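Local coordinates for protein formiminoglutamase (Trypanosoma cruzi, PDB 4MYK) that probably hydrolyses N-formimino-L-glutamate to L-glutamate and formamide at a manganese site, as an arginase-like metalloenzyme, at residues Asn144-Leu149 with Ser234-Ser239; Ala184-Gln189 with Ala252-Ser257; Gly120-Ser125 with Asp278-Asn283; Phe180-Cys185 with Gly203-Leu208; Gln124-Gly129 with Phe166-Glu171. The protein carries 1 engineered substitution. All blocks are in the same frame, centred on the assembly; numbering follows the deposited sequence.

Interaction 1 (Asn144-Leu149 with Ser234-Ser239); sequences NVDSHL and SFDVDS. With MN (manganese (II) ion), chain C.
Asp146 meets Asp236 and Asp238 around a manganese ion, at the carboxyl ends of two neighbouring parallel strands of the arginase/deacetylase alpha/beta fold. The strands pair Asn144 with Ser234 and Val145 with Phe235, joined by backbone bonds from Val145 N to Ser234 O and from Asp236 N to Val145 O. Packing is tight on the Val145 face: CG1, anti to the backbone N (chi1 -177°), lies over one face of the Phe235 ring, offset toward the rim, 3.4 Å from CE1. A beta-branched valine fills this place without a long chain, and Met264 of helix 258-270 covers both residues.

The face of Asn144 and Ser234 is looser: one water donates to Asn144 OD1, at 2.8 Å, and to Ser234 OG. Asn144 ND2 donates to Glu182 OE1, and Ser234 OG is hydrogen-bonded to Asp278 OD1.

Beyond the strand ends lies the metal site. Manganese binds Asp146 OD1 at 2.2 Å, His148 ND1 at 2.3 Å, Asp236 OD2, both oxygens of Asp238 and a water. Aspartates suit these turns by doing two jobs: Asp146 OD1 also accepts His148 N at 2.9 Å, and Asp236 OD1 accepts Asp238 N, each closing an Asx turn. Beside the metal, Ser147 OG donates to Asp238 O at 3.0 Å, coming from 49° above the carbonyl plane.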
# COMPACT_ATOMS: atom_id res chain seq x y z
N ASN A 144 22.88 3.90 -7.89
CA ASN A 144 22.34 3.89 -6.53
C ASN A 144 20.82 4.08 -6.58
O ASN A 144 20.32 5.19 -6.80
CB ASN A 144 23.02 4.98 -5.66
CG ASN A 144 22.53 5.00 -4.21
OD1 ASN A 144 22.11 3.98 -3.66
ND2 ASN A 144 22.57 6.17 -3.60
N VAL A 145 20.10 2.97 -6.39
CA VAL A 145 18.65 2.98 -6.19
C VAL A 145 18.39 3.30 -4.72
O VAL A 145 18.68 2.48 -3.83
CB VAL A 145 17.99 1.62 -6.53
CG1 VAL A 145 16.46 1.70 -6.36
CG2 VAL A 145 18.37 1.19 -7.95
N ASP A 146 17.84 4.48 -4.46
CA ASP A 146 17.82 5.01 -3.12
C ASP A 146 16.94 6.24 -3.10
O ASP A 146 17.06 7.10 -3.96
CB ASP A 146 19.25 5.38 -2.72
CG ASP A 146 19.41 5.58 -1.25
OD1 ASP A 146 18.38 5.64 -0.54
OD2 ASP A 146 20.57 5.67 -0.81
N SER A 147 16.04 6.31 -2.11
CA SER A 147 15.19 7.49 -1.94
C SER A 147 16.02 8.64 -1.41
O SER A 147 15.61 9.79 -1.42
CB SER A 147 14.01 7.20 -1.01
OG SER A 147 14.43 6.86 0.30
N HIS A 148 17.22 8.29 -0.93
CA HIS A 148 18.15 9.24 -0.36
C HIS A 148 19.30 9.52 -1.33
O HIS A 148 19.71 8.66 -2.11
CB HIS A 148 18.69 8.75 0.99
CG HIS A 148 17.63 8.47 2.01
ND1 HIS A 148 17.26 7.19 2.37
CD2 HIS A 148 16.83 9.30 2.72
CE1 HIS A 148 16.30 7.25 3.27
NE2 HIS A 148 16.01 8.52 3.50
N LEU A 149 19.79 10.74 -1.26
CA LEU A 149 20.97 11.16 -1.98
C LEU A 149 21.84 11.85 -0.94
O LEU A 149 21.76 13.07 -0.75
CB LEU A 149 20.57 12.08 -3.14
CG LEU A 149 21.46 13.20 -3.67
CD1 LEU A 149 22.95 12.84 -3.64
CD2 LEU A 149 20.99 13.58 -5.07
N SER A 234 23.24 -1.30 -7.11
CA SER A 234 23.13 -1.08 -5.67
C SER A 234 21.70 -0.69 -5.30
O SER A 234 21.22 0.38 -5.68
CB SER A 234 24.10 0.02 -5.22
OG SER A 234 24.18 0.12 -3.81
N PHE A 235 21.03 -1.57 -4.57
CA PHE A 235 19.60 -1.38 -4.31
C PHE A 235 19.27 -1.13 -2.85
O PHE A 235 19.07 -2.08 -2.09
CB PHE A 235 18.81 -2.60 -4.78
CG PHE A 235 17.40 -2.27 -5.21
CD1 PHE A 235 16.60 -1.46 -4.43
CD2 PHE A 235 16.90 -2.76 -6.41
CE1 PHE A 235 15.31 -1.16 -4.83
CE2 PHE A 235 15.60 -2.46 -6.81
CZ PHE A 235 14.81 -1.66 -6.02
N ASP A 236 19.20 0.14 -2.45
CA ASP A 236 18.73 0.48 -1.10
C ASP A 236 17.23 0.23 -1.06
O ASP A 236 16.49 0.82 -1.83
CB ASP A 236 19.03 1.94 -0.78
CG ASP A 236 18.60 2.34 0.64
OD1 ASP A 236 17.70 1.70 1.23
OD2 ASP A 236 19.18 3.29 1.17
N VAL A 237 16.79 -0.67 -0.19
CA VAL A 237 15.38 -1.05 -0.19
C VAL A 237 14.44 -0.01 0.44
O VAL A 237 13.20 -0.13 0.34
CB VAL A 237 15.15 -2.48 0.39
CG1 VAL A 237 15.84 -3.51 -0.48
CG2 VAL A 237 15.65 -2.57 1.82
N ASP A 238 15.01 1.03 1.07
CA ASP A 238 14.19 2.13 1.58
C ASP A 238 13.80 3.09 0.45
O ASP A 238 13.24 4.17 0.69
CB ASP A 238 14.86 2.84 2.77
CG ASP A 238 15.99 3.77 2.36
OD1 ASP A 238 16.07 4.16 1.17
OD2 ASP A 238 16.81 4.12 3.25
N SER A 239 14.09 2.68 -0.78
CA SER A 239 13.61 3.36 -1.98
C SER A 239 12.20 2.88 -2.37
O SER A 239 11.58 3.42 -3.29
CB SER A 239 14.57 3.11 -3.13
OG SER A 239 14.58 1.75 -3.46
MN MN C . 18.08 5.22 1.58
O HOH W 1 22.16 1.61 -2.15
O HOH W 2 20.06 5.90 2.76

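Interaction 2 (Ala184-Gln189 with Ala252-Ser257); sequences ACQGSQ and AAVGLS
Gln186 reaches from the segment 184-189 to the backbone of Val254 and carries most of this contact. Its CB points toward the loop 252-257, and CG is anti to the carbonyl carbon (chi1 -66°); along the way the side chain touches Ser147 and Leu208, which lie outside the two segments. The extended chain then puts Gln186 CD near the loop, 3.8 Å from Val254 CG2. At the tip the amide splits its work. NE2 donates to Val254 O at 2.7 Å, a short bond whose N-H comes from well above the carbonyl plane, 54° out of it; NE2 also rests on Gly255 CA. OE1 lies against the methyl Val254 CG2 at 3.4 Å and accepts from a water, which in turn accepts from Ala253 N at 3.1 Å. Glutamine suits this place because one flat group can both give and take, fastening two points of a loop that has no regular structure.

Gly255 has backbone angles that by themselves call for glycine, and a side chain there would also approach the amide. Farther along, Ala184 CB meets Leu256 CD1 at 4.2 Å, a small apolar touch at the corner where strand 180-185 breaks. A second subunit approaches as well: its Glu73 accepts from Gly187 N, and its Gln259 packs on Val254. The side chain of Ala252 is about 8 Å from a bound manganese. In the arginase fold the metal site lies among loops at the carboxyl ends of the parallel strands, and this contact joins two of them.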
# COMPACT_ATOMS: atom_id res chain seq x y z
N ALA A 184 15.65 6.99 -8.46
CA ALA A 184 14.45 7.05 -7.61
C ALA A 184 14.70 7.82 -6.32
O ALA A 184 14.10 7.53 -5.29
CB ALA A 184 13.94 5.65 -7.30
N CYS A 185 15.59 8.79 -6.38
CA CYS A 185 15.81 9.69 -5.26
C CYS A 185 14.62 10.66 -5.12
O CYS A 185 13.91 10.94 -6.09
CB CYS A 185 17.14 10.44 -5.41
SG CYS A 185 17.39 11.15 -7.05
N GLN A 186 14.42 11.16 -3.90
CA GLN A 186 13.25 11.97 -3.57
C GLN A 186 13.63 13.41 -3.18
O GLN A 186 14.37 13.61 -2.22
CB GLN A 186 12.44 11.27 -2.47
CG GLN A 186 11.84 9.97 -2.96
CD GLN A 186 10.94 9.30 -1.95
OE1 GLN A 186 10.36 9.95 -1.09
NE2 GLN A 186 10.81 7.98 -2.05
N GLY A 187 13.12 14.40 -3.92
CA GLY A 187 13.45 15.80 -3.69
C GLY A 187 13.15 16.36 -2.30
O GLY A 187 13.71 17.37 -1.89
N SER A 188 12.26 15.69 -1.58
CA SER A 188 11.91 16.08 -0.21
C SER A 188 12.95 15.63 0.80
O SER A 188 12.88 15.98 1.98
CB SER A 188 10.57 15.47 0.16
OG SER A 188 10.57 14.10 -0.21
N GLN A 189 13.90 14.83 0.33
CA GLN A 189 14.91 14.19 1.17
C GLN A 189 16.31 14.37 0.61
O GLN A 189 17.21 13.62 0.98
CB GLN A 189 14.66 12.68 1.23
CG GLN A 189 13.51 12.24 2.07
CD GLN A 189 13.73 10.85 2.61
OE1 GLN A 189 13.63 10.61 3.81
NE2 GLN A 189 14.07 9.92 1.71
N ALA A 252 10.02 4.79 3.86
CA ALA A 252 9.65 5.78 2.86
C ALA A 252 8.15 5.97 2.80
O ALA A 252 7.40 4.98 2.77
CB ALA A 252 10.19 5.38 1.50
N ALA A 253 7.70 7.22 2.77
CA ALA A 253 6.29 7.51 2.60
C ALA A 253 5.84 7.20 1.18
O ALA A 253 4.85 6.49 0.97
CB ALA A 253 5.98 8.96 2.96
N VAL A 254 6.57 7.73 0.20
CA VAL A 254 6.38 7.35 -1.20
C VAL A 254 7.63 6.64 -1.71
O VAL A 254 8.67 6.64 -1.04
CB VAL A 254 6.07 8.57 -2.11
CG1 VAL A 254 4.68 9.11 -1.84
CG2 VAL A 254 7.11 9.65 -1.94
N GLY A 255 7.51 6.04 -2.89
CA GLY A 255 8.62 5.32 -3.49
C GLY A 255 8.18 4.14 -4.33
O GLY A 255 7.00 3.97 -4.64
N LEU A 256 9.15 3.31 -4.71
CA LEU A 256 8.92 2.22 -5.63
C LEU A 256 7.98 1.19 -5.04
O LEU A 256 8.02 0.91 -3.85
CB LEU A 256 10.26 1.56 -6.01
CG LEU A 256 11.29 2.43 -6.74
CD1 LEU A 256 12.60 1.69 -6.84
CD2 LEU A 256 10.80 2.86 -8.14
N SER A 257 7.12 0.62 -5.87
CA SER A 257 6.28 -0.46 -5.39
C SER A 257 7.08 -1.76 -5.43
O SER A 257 8.13 -1.85 -6.07
CB SER A 257 5.01 -0.58 -6.22
OG SER A 257 5.30 -1.00 -7.54
O HOH W 3 9.23 9.59 1.48

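Interaction 3 (Gly120-Ser125 with Asp278-Asn283); sequences GGNDQS and DMSELN
The side chains of Asn122 and Glu281 cross at about a right angle, with amide and carboxylate planes 49° apart, while those of Gln124 and Asp278 reach toward each other tip to tip, their planes 28° apart. Asn122 N meets Glu281 OE2 at 2.9 Å on the anti side, 33° out of the carboxylate plane, and Cys43 N gives the same oxygen a second bond. A long acid bent at chi2 suits this place, since its oxygen must reach back to the start of the turn that carries Asn122, a manganese ligand. Gln124, its chain extended beyond CG, offers NE2 to Ser280 OG at 2.9 Å and to Met279 O at 3.2 Å; both bonds are weak. Ser125 OG lies within reach of both Asn122 O and Asp278 OD2. Asp278 OD2 accepts from Asn128 ND2, whereas Asp278 OD1 is held by Ser234 OG. The backbones are tied by Glu281 N to Gly120 O at 2.9 Å. Gly120 follows a cis peptide and has a positive phi that favours glycine. The turn leads from strand 114-119 into helix 125-135, and strand 274-280 runs between strands 114-119 and 231-236.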
# COMPACT_ATOMS: atom_id res chain seq x y z
N GLY A 120 22.15 -5.30 6.37
CA GLY A 120 23.30 -4.43 6.54
C GLY A 120 22.95 -3.04 6.04
O GLY A 120 22.05 -2.90 5.22
N GLY A 121 23.64 -2.01 6.53
CA GLY A 121 23.38 -0.64 6.08
C GLY A 121 24.11 -0.19 4.82
O GLY A 121 25.03 -0.85 4.35
N ASN A 122 23.70 0.97 4.30
CA ASN A 122 24.24 1.56 3.06
C ASN A 122 25.75 1.49 2.92
O ASN A 122 26.28 1.43 1.80
CB ASN A 122 23.85 3.05 2.97
CG ASN A 122 22.35 3.28 2.83
OD1 ASN A 122 21.65 2.57 2.10
ND2 ASN A 122 21.85 4.29 3.51
N ASP A 123 26.44 1.54 4.06
CA ASP A 123 27.89 1.74 4.07
C ASP A 123 28.69 0.62 3.40
O ASP A 123 29.82 0.83 2.96
CB ASP A 123 28.37 2.01 5.50
CG ASP A 123 27.92 3.37 6.02
OD1 ASP A 123 28.33 3.74 7.14
OD2 ASP A 123 27.18 4.08 5.30
N GLN A 124 28.08 -0.56 3.31
CA GLN A 124 28.67 -1.70 2.61
C GLN A 124 28.99 -1.37 1.15
O GLN A 124 29.85 -2.01 0.54
CB GLN A 124 27.71 -2.89 2.68
CG GLN A 124 26.48 -2.76 1.77
CD GLN A 124 25.58 -3.97 1.83
OE1 GLN A 124 25.87 -4.95 2.52
NE2 GLN A 124 24.47 -3.92 1.11
N SER A 125 28.29 -0.38 0.59
CA SER A 125 28.40 -0.07 -0.82
C SER A 125 29.76 0.50 -1.19
O SER A 125 30.21 0.35 -2.32
CB SER A 125 27.31 0.91 -1.24
OG SER A 125 26.05 0.47 -0.79
N ASP A 278 24.22 -5.22 -4.68
CA ASP A 278 24.04 -5.25 -3.24
C ASP A 278 22.66 -4.72 -2.88
O ASP A 278 22.00 -4.09 -3.70
CB ASP A 278 25.20 -4.59 -2.46
CG ASP A 278 25.11 -3.06 -2.38
OD1 ASP A 278 24.19 -2.45 -2.96
OD2 ASP A 278 25.98 -2.45 -1.73
N MET A 279 22.22 -5.04 -1.67
CA MET A 279 20.87 -4.72 -1.22
C MET A 279 21.01 -4.24 0.19
O MET A 279 21.48 -4.98 1.05
CB MET A 279 19.99 -5.97 -1.27
CG MET A 279 18.53 -5.74 -0.96
SD MET A 279 17.54 -7.26 -1.10
CE MET A 279 17.80 -7.66 -2.84
N SER A 280 20.60 -3.00 0.43
CA SER A 280 20.89 -2.32 1.70
C SER A 280 19.65 -1.94 2.47
O SER A 280 18.59 -1.74 1.89
CB SER A 280 21.70 -1.05 1.45
OG SER A 280 23.05 -1.34 1.17
N GLU A 281 19.81 -1.84 3.80
CA GLU A 281 18.84 -1.20 4.70
C GLU A 281 17.68 -2.07 5.20
O GLU A 281 16.78 -1.59 5.88
CB GLU A 281 18.36 0.14 4.12
CG GLU A 281 19.47 1.20 3.97
CD GLU A 281 20.02 1.64 5.31
OE1 GLU A 281 19.26 1.57 6.30
OE2 GLU A 281 21.20 2.04 5.39
N LEU A 282 17.72 -3.37 4.89
CA LEU A 282 16.72 -4.30 5.42
C LEU A 282 16.85 -4.38 6.94
O LEU A 282 17.93 -4.68 7.46
CB LEU A 282 16.86 -5.70 4.80
CG LEU A 282 15.76 -6.69 5.20
CD1 LEU A 282 14.44 -6.21 4.66
CD2 LEU A 282 16.05 -8.10 4.69
N ASN A 283 15.75 -4.12 7.63
CA ASN A 283 15.76 -3.94 9.07
C ASN A 283 14.57 -4.63 9.77
O ASN A 283 13.47 -4.06 9.90
CB ASN A 283 15.77 -2.44 9.37
CG ASN A 283 15.99 -2.14 10.82
OD1 ASN A 283 15.64 -2.94 11.69
ND2 ASN A 283 16.57 -0.98 11.09

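Interaction 4 (Phe180-Cys185 with Gly203-Leu208); sequences FVEFAC and GHLMWL
Phe180-Phe183 and His204-Trp207 run as parallel strands, their axes 4.8 Å apart at closest approach and 18° from parallel. The ladder runs from His204 N to Phe180 O, Glu182 N to His204 O, Met206 N to Glu182 O and Ala184 N to Met206 O, the last at 2.7 Å. Beyond the corner at Ala184, whose positive phi turns the chain, Leu208 N binds Cys185 O, so the pairing shifts by one residue.

On the face of Val181, Phe183, His204 and Met206, sulfur is the hub: Met206 SD lies 3.9 Å from Phe183 CD2, an oblique Met-aromatic contact, and 3.9 Å from Val181 CG1. The unbranched thioether reaches both the Phe183 ring and a methyl of Val181, two residues apart on the same face. His204 turns an edge to the chain, with CD2 3.3 Å from Phe180 O, and its NE2 is held by Lys178 O. On the other face Glu182 and Leu205 lie side by side, Leu205 CD2 against Glu182 CG at 3.8 Å; the glutamate's bent chain carries OE1 to Asn144 ND2. Past the corner Cys185 SG, put between the backbone N and carbonyl carbon (chi1 47°), sits above the Trp207 ring near its rim, 3.5 Å from CE3, while Cys185 O meets the edge of that ring.

The two strands and helix 192-200 form a beta-alpha-beta unit. That helix packs on Leu205, helix 216-227 covers Val181 and Met206, strand 141-145 pairs with 180-185, and 204-207 is the outermost strand of the sheet in this chain.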
# COMPACT_ATOMS: atom_id res chain seq x y z
N PHE A 180 27.64 7.49 -13.13
CA PHE A 180 26.96 7.34 -11.85
C PHE A 180 25.53 7.87 -11.89
O PHE A 180 25.28 9.01 -12.27
CB PHE A 180 27.76 7.99 -10.72
CG PHE A 180 27.05 7.97 -9.40
CD1 PHE A 180 26.78 6.78 -8.77
CD2 PHE A 180 26.67 9.15 -8.79
CE1 PHE A 180 26.12 6.76 -7.55
CE2 PHE A 180 26.01 9.14 -7.57
CZ PHE A 180 25.74 7.94 -6.96
N VAL A 181 24.59 7.03 -11.50
CA VAL A 181 23.19 7.42 -11.47
C VAL A 181 22.58 7.25 -10.08
O VAL A 181 22.73 6.20 -9.44
CB VAL A 181 22.35 6.65 -12.51
CG1 VAL A 181 20.89 7.04 -12.41
CG2 VAL A 181 22.88 6.91 -13.91
N GLU A 182 21.92 8.30 -9.60
CA GLU A 182 21.08 8.24 -8.42
C GLU A 182 19.68 7.96 -8.94
O GLU A 182 19.13 8.75 -9.70
CB GLU A 182 21.08 9.58 -7.68
CG GLU A 182 22.45 10.01 -7.16
CD GLU A 182 22.80 9.40 -5.81
OE1 GLU A 182 22.24 8.35 -5.45
OE2 GLU A 182 23.65 9.98 -5.10
N PHE A 183 19.13 6.82 -8.55
CA PHE A 183 17.88 6.34 -9.12
C PHE A 183 16.74 6.31 -8.12
O PHE A 183 16.86 5.69 -7.06
CB PHE A 183 18.08 4.95 -9.71
CG PHE A 183 17.00 4.53 -10.64
CD1 PHE A 183 15.86 3.89 -10.16
CD2 PHE A 183 17.10 4.79 -11.99
CE1 PHE A 183 14.85 3.52 -11.02
CE2 PHE A 183 16.09 4.42 -12.86
CZ PHE A 183 14.97 3.77 -12.37
N ALA A 184 15.65 6.99 -8.46
CA ALA A 184 14.45 7.05 -7.61
C ALA A 184 14.70 7.82 -6.32
O ALA A 184 14.10 7.53 -5.29
CB ALA A 184 13.94 5.65 -7.30
N CYS A 185 15.59 8.79 -6.38
CA CYS A 185 15.81 9.69 -5.26
C CYS A 185 14.62 10.66 -5.12
O CYS A 185 13.91 10.94 -6.09
CB CYS A 185 17.14 10.44 -5.41
SG CYS A 185 17.39 11.15 -7.05
N GLY A 203 27.39 13.31 -12.52
CA GLY A 203 26.46 12.23 -12.21
C GLY A 203 25.03 12.62 -12.51
O GLY A 203 24.71 13.80 -12.69
N HIS A 204 24.15 11.62 -12.57
CA HIS A 204 22.79 11.83 -13.04
C HIS A 204 21.77 11.59 -11.95
O HIS A 204 21.80 10.58 -11.24
CB HIS A 204 22.51 10.92 -14.24
CG HIS A 204 23.62 10.91 -15.25
ND1 HIS A 204 23.55 11.58 -16.44
CD2 HIS A 204 24.84 10.33 -15.21
CE1 HIS A 204 24.67 11.41 -17.11
NE2 HIS A 204 25.48 10.66 -16.38
N LEU A 205 20.84 12.54 -11.82
CA LEU A 205 19.73 12.39 -10.89
C LEU A 205 18.49 11.96 -11.64
O LEU A 205 18.02 12.65 -12.54
CB LEU A 205 19.46 13.71 -10.16
CG LEU A 205 20.66 14.38 -9.50
CD1 LEU A 205 20.18 15.52 -8.60
CD2 LEU A 205 21.47 13.39 -8.70
N MET A 206 17.96 10.79 -11.26
CA MET A 206 16.72 10.28 -11.80
C MET A 206 15.62 10.20 -10.73
O MET A 206 15.38 9.14 -10.15
CB MET A 206 16.95 8.91 -12.43
CG MET A 206 17.68 9.01 -13.75
SD MET A 206 17.73 7.48 -14.69
CE MET A 206 18.43 8.11 -16.20
N TRP A 207 14.98 11.35 -10.48
CA TRP A 207 14.01 11.50 -9.39
C TRP A 207 12.89 10.50 -9.50
O TRP A 207 12.53 10.09 -10.60
CB TRP A 207 13.41 12.91 -9.39
CG TRP A 207 14.41 14.01 -9.24
CD1 TRP A 207 14.83 14.87 -10.20
CD2 TRP A 207 15.13 14.36 -8.05
NE1 TRP A 207 15.76 15.74 -9.69
CE2 TRP A 207 15.96 15.45 -8.37
CE3 TRP A 207 15.15 13.86 -6.73
CZ2 TRP A 207 16.80 16.05 -7.43
CZ3 TRP A 207 15.99 14.47 -5.80
CH2 TRP A 207 16.80 15.54 -6.16
N LEU A 208 12.36 10.09 -8.36
CA LEU A 208 11.24 9.15 -8.32
C LEU A 208 10.15 9.51 -9.35
O LEU A 208 9.74 8.66 -10.15
CB LEU A 208 10.65 9.10 -6.90
CG LEU A 208 9.46 8.16 -6.65
CD1 LEU A 208 9.81 6.73 -6.99
CD2 LEU A 208 8.98 8.28 -5.22

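Interaction 5 (Gln124-Gly129 with Phe166-Glu171); sequences QSAPNG and FRQLLE
Helices 125-129 and 166-170 run roughly the same way, their axes 28° apart and 8.9 Å at closest approach. Leu169 carries the contact. With CG anti to the carbonyl carbon (chi1 -56°), its branched end reaches the neighbouring helix, where CD1 comes 3.7 Å from Ser125 O and CD2 lies 3.6 Å from Ala126 O and 3.9 Å from Gly129 CA. Glycine suits position 129 because a CB there would clash with Leu169 CD1. Ala126, whose lone CB lets the helices come close, packs on the amide end of Gln168, with Ala126 CB 3.8 Å from Gln168 CD, on the partly exposed side. At the other end Ser125 CB meets the tip of the Phe166 ring obliquely, 3.8 Å from CZ. That ring also packs on Val142 and Asn144 of strand 141-145 and on Ser234 of strand 231-236, so it joins the helix to the sheet.

No hydrogen bond or salt bridge crosses between the segments. Ser125 O serves Gly129 N within its own helix, and Ser125 OG lies close to Asn122 O in its own turn. The contact therefore depends on van der Waals fit, with no polar bond to set its direction: small residues on one helix leave room for the methyl groups of Leu169.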
# COMPACT_ATOMS: atom_id res chain seq x y z
N GLN A 124 28.08 -0.56 3.31
CA GLN A 124 28.67 -1.70 2.61
C GLN A 124 28.99 -1.37 1.15
O GLN A 124 29.85 -2.01 0.54
CB GLN A 124 27.71 -2.89 2.68
CG GLN A 124 26.48 -2.76 1.77
CD GLN A 124 25.58 -3.97 1.83
OE1 GLN A 124 25.87 -4.95 2.52
NE2 GLN A 124 24.47 -3.92 1.11
N SER A 125 28.29 -0.38 0.59
CA SER A 125 28.40 -0.07 -0.82
C SER A 125 29.76 0.50 -1.19
O SER A 125 30.21 0.35 -2.32
CB SER A 125 27.31 0.91 -1.24
OG SER A 125 26.05 0.47 -0.79
N ALA A 126 30.41 1.15 -0.23
CA ALA A 126 31.74 1.70 -0.47
C ALA A 126 32.76 0.58 -0.75
O ALA A 126 33.39 0.58 -1.81
CB ALA A 126 32.18 2.59 0.68
N PRO A 127 32.90 -0.39 0.18
CA PRO A 127 33.76 -1.55 -0.06
C PRO A 127 33.43 -2.24 -1.37
O PRO A 127 34.32 -2.58 -2.16
CB PRO A 127 33.42 -2.48 1.11
CG PRO A 127 32.93 -1.59 2.18
CD PRO A 127 32.25 -0.44 1.50
N ASN A 128 32.14 -2.47 -1.59
CA ASN A 128 31.63 -3.13 -2.79
C ASN A 128 32.04 -2.43 -4.09
O ASN A 128 32.46 -3.07 -5.05
CB ASN A 128 30.11 -3.23 -2.72
CG ASN A 128 29.64 -4.23 -1.70
OD1 ASN A 128 30.42 -5.05 -1.21
ND2 ASN A 128 28.36 -4.20 -1.37
N GLY A 129 31.91 -1.11 -4.10
CA GLY A 129 32.32 -0.32 -5.25
C GLY A 129 33.82 -0.36 -5.51
O GLY A 129 34.25 -0.43 -6.66
N PHE A 166 28.82 6.81 -1.34
CA PHE A 166 28.95 7.21 -2.74
C PHE A 166 29.77 8.48 -2.90
O PHE A 166 30.29 8.77 -3.98
CB PHE A 166 27.58 7.28 -3.41
CG PHE A 166 26.91 5.94 -3.48
CD1 PHE A 166 27.40 4.97 -4.33
CD2 PHE A 166 25.85 5.62 -2.66
CE1 PHE A 166 26.83 3.73 -4.40
CE2 PHE A 166 25.27 4.37 -2.72
CZ PHE A 166 25.75 3.43 -3.59
N ARG A 167 29.90 9.22 -1.82
CA ARG A 167 30.91 10.26 -1.76
C ARG A 167 32.24 9.59 -2.00
O ARG A 167 33.02 10.04 -2.83
CB ARG A 167 30.88 10.98 -0.40
CG ARG A 167 31.94 12.05 -0.19
CD ARG A 167 32.17 12.90 -1.42
NE ARG A 167 31.72 14.28 -1.28
CZ ARG A 167 32.06 15.11 -0.29
NH1 ARG A 167 32.85 14.72 0.69
NH2 ARG A 167 31.59 16.35 -0.29
N GLN A 168 32.47 8.49 -1.29
CA GLN A 168 33.74 7.77 -1.35
C GLN A 168 34.06 7.31 -2.75
O GLN A 168 35.21 7.33 -3.17
CB GLN A 168 33.72 6.55 -0.43
CG GLN A 168 33.85 6.91 1.02
CD GLN A 168 33.90 5.70 1.91
OE1 GLN A 168 33.01 5.48 2.73
NE2 GLN A 168 34.96 4.90 1.78
N LEU A 169 33.03 6.89 -3.47
CA LEU A 169 33.26 6.40 -4.80
C LEU A 169 33.46 7.56 -5.80
O LEU A 169 34.34 7.51 -6.65
CB LEU A 169 32.16 5.40 -5.19
CG LEU A 169 32.06 4.25 -4.16
CD1 LEU A 169 30.78 3.41 -4.29
CD2 LEU A 169 33.32 3.33 -4.15
N LEU A 170 32.68 8.62 -5.65
CA LEU A 170 32.87 9.80 -6.51
C LEU A 170 34.25 10.41 -6.31
O LEU A 170 34.81 11.01 -7.23
CB LEU A 170 31.79 10.85 -6.24
CG LEU A 170 30.41 10.44 -6.74
CD1 LEU A 170 29.37 11.43 -6.25
CD2 LEU A 170 30.42 10.32 -8.26
N GLU A 171 34.79 10.26 -5.11
CA GLU A 171 36.12 10.78 -4.80
C GLU A 171 37.24 9.87 -5.33
O GLU A 171 38.41 10.18 -5.13
CB GLU A 171 36.29 11.01 -3.30
CG GLU A 171 35.42 12.10 -2.75
CD GLU A 171 35.91 12.62 -1.41
OE1 GLU A 171 35.31 12.27 -0.37
OE2 GLU A 171 36.91 13.38 -1.40

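In the fold
From the N terminus, residues 120-125 open the longest loop, which interaction 3 closes only at 278-283. Interaction 5 starts in the same turn, sharing Gln124 and Ser125, and closes early at 166-171. Before it does, interaction 1 begins at 144-149, so the two cross, and it ends at 234-239. Interaction 4 (180-185 with 203-208) lies wholly within that loop, whereas interaction 2 departs from the same strand end but reaches 252-257, crossing interaction 1. Interactions 1, 3 and 4 hold neighbouring regions of one parallel sheet, interaction 5 joins two helices beside it, and interaction 2 ties loops near the manganese site and the second subunit.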